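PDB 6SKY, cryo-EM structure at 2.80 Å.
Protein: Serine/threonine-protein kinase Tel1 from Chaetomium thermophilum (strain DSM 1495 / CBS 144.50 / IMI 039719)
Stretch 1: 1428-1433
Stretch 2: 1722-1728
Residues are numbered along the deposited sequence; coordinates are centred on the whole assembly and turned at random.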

# COMPACT_ATOMS: atom_id res chain seq x y z
N GLY A 1428 35.54 -51.76 48.38
CA GLY A 1428 34.38 -51.79 47.50
C GLY A 1428 33.33 -50.77 47.88
O GLY A 1428 33.63 -49.60 48.07
N TYR A 1429 32.08 -51.21 47.99
CA TYR A 1429 31.02 -50.34 48.44
C TYR A 1429 31.02 -50.11 49.95
O TYR A 1429 30.63 -49.03 50.39
CB TYR A 1429 29.65 -50.86 47.99
CG TYR A 1429 28.50 -50.04 48.53
CD1 TYR A 1429 28.25 -48.76 48.06
CD2 TYR A 1429 27.69 -50.53 49.54
CE1 TYR A 1429 27.22 -48.01 48.56
CE2 TYR A 1429 26.65 -49.78 50.04
CZ TYR A 1429 26.43 -48.52 49.55
OH TYR A 1429 25.39 -47.78 50.06
N PRO A 1430 31.40 -51.10 50.79
CA PRO A 1430 31.48 -50.80 52.23
C PRO A 1430 32.40 -49.64 52.55
O PRO A 1430 32.11 -48.86 53.47
CB PRO A 1430 31.99 -52.11 52.82
CG PRO A 1430 31.49 -53.13 51.91
CD PRO A 1430 31.57 -52.54 50.54
N LEU A 1431 33.51 -49.51 51.83
CA LEU A 1431 34.40 -48.37 52.02
C LEU A 1431 33.66 -47.06 51.78
O LEU A 1431 33.72 -46.14 52.60
CB LEU A 1431 35.59 -48.49 51.07
CG LEU A 1431 36.62 -47.37 51.10
CD1 LEU A 1431 37.21 -47.25 52.48
CD2 LEU A 1431 37.70 -47.65 50.08
N GLU A 1432 32.97 -46.96 50.64
CA GLU A 1432 32.25 -45.74 50.30
C GLU A 1432 31.17 -45.44 51.33
O GLU A 1432 31.01 -44.29 51.75
CB GLU A 1432 31.63 -45.88 48.92
CG GLU A 1432 32.60 -46.27 47.84
CD GLU A 1432 31.92 -46.57 46.52
OE1 GLU A 1432 30.67 -46.51 46.47
OE2 GLU A 1432 32.62 -46.86 45.54
N MET A 1433 30.42 -46.46 51.74
CA MET A 1433 29.37 -46.26 52.72
C MET A 1433 29.94 -45.76 54.04
O MET A 1433 29.41 -44.81 54.64
CB MET A 1433 28.60 -47.56 52.94
CG MET A 1433 27.67 -47.50 54.12
SD MET A 1433 27.75 -48.95 55.16
CE MET A 1433 26.79 -48.39 56.56
N GLU A 1722 29.36 -51.88 39.78
CA GLU A 1722 29.75 -53.20 40.27
C GLU A 1722 29.93 -53.26 41.79
O GLU A 1722 29.46 -54.25 42.38
CB GLU A 1722 31.02 -53.67 39.57
CG GLU A 1722 31.43 -55.08 39.95
CD GLU A 1722 32.79 -55.44 39.40
OE1 GLU A 1722 33.41 -54.58 38.74
OE2 GLU A 1722 33.24 -56.59 39.64
N PRO A 1723 30.57 -52.31 42.46
CA PRO A 1723 30.68 -52.42 43.92
C PRO A 1723 29.33 -52.47 44.62
O PRO A 1723 29.18 -53.20 45.61
CB PRO A 1723 31.48 -51.17 44.31
CG PRO A 1723 31.36 -50.26 43.16
CD PRO A 1723 31.32 -51.14 41.97
N LEU A 1724 28.34 -51.71 44.14
CA LEU A 1724 27.02 -51.78 44.73
C LEU A 1724 26.27 -53.03 44.28
O LEU A 1724 25.40 -53.52 45.00
CB LEU A 1724 26.22 -50.53 44.39
CG LEU A 1724 24.81 -50.40 44.96
CD1 LEU A 1724 24.83 -50.59 46.46
CD2 LEU A 1724 24.23 -49.05 44.62
N LEU A 1725 26.60 -53.55 43.10
CA LEU A 1725 25.99 -54.78 42.64
C LEU A 1725 26.51 -56.00 43.39
O LEU A 1725 25.85 -57.04 43.38
CB LEU A 1725 26.24 -54.94 41.14
CG LEU A 1725 25.40 -55.98 40.40
CD1 LEU A 1725 23.95 -55.87 40.82
CD2 LEU A 1725 25.53 -55.76 38.92
N ILE A 1726 27.67 -55.88 44.03
CA ILE A 1726 28.20 -56.98 44.81
C ILE A 1726 27.79 -56.90 46.28
O ILE A 1726 27.55 -57.93 46.92
CB ILE A 1726 29.73 -57.03 44.67
CG1 ILE A 1726 30.11 -57.24 43.21
CG2 ILE A 1726 30.31 -58.14 45.52
CD1 ILE A 1726 31.59 -57.27 42.97
N ALA A 1727 27.68 -55.69 46.83
CA ALA A 1727 27.27 -55.52 48.21
C ALA A 1727 25.78 -55.70 48.41
O ALA A 1727 25.29 -55.48 49.52
CB ALA A 1727 27.70 -54.14 48.71
N SER A 1728 25.04 -56.07 47.37
CA SER A 1728 23.60 -56.27 47.45
C SER A 1728 23.22 -57.73 47.36
O SER A 1728 22.03 -58.05 47.31
CB SER A 1728 22.91 -55.48 46.34
OG SER A 1728 23.39 -54.15 46.29

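This is a small apolar contact in which one aromatic side chain, Tyr1429, packs against the helix 1722-1726 and the residue just after it. No hydrogen bond crosses between the stretches, and together they bury 229 Å². Tyr1429 has the largest covered area, 79 Å², followed by Pro1723 with 48 Å². The two helices run nearly at right angles, at 99°, and the backbones come nearest where the CA atoms of Tyr1429 and Pro1723 lie 5.0 Å apart.

The CA-to-CB bond of Tyr1429 points toward the other stretch. Its chi1 is t, and its ring reaches Leu1724 and Ala1727. The flat tyrosine ring offers a broad face to the Leu1724 methyl. Leu1724 CD1 sits over one ring face, 3.9 Å from the centroid of the Tyr1429 ring and 4° off the normal, a well-centred CH-pi contact. The CA-to-CB bond of Leu1724 points sideways, but the end of its side chain comes nearer and delivers the methyl. Ala1727 CB lies 3.7 Å from Tyr1429 CD2; its short side chain adds apolar surface close to the backbone.

At the base of the tyrosine, Tyr1429 CB is 4.1 Å from Pro1723 CB and 3.4 Å from Pro1723 O. That oxygen accepts a hydrogen bond from Ala1727 N at 3.2 Å within its own stretch. Pro1723 offers apolar ring carbon here, and its CA-to-CB bond points toward the other stretch. Gly1428 C also touches Pro1723 CB, at 4.0 Å. Glu1432 contributes little, and its OE2 is hydrogen-bonded elsewhere in the structure.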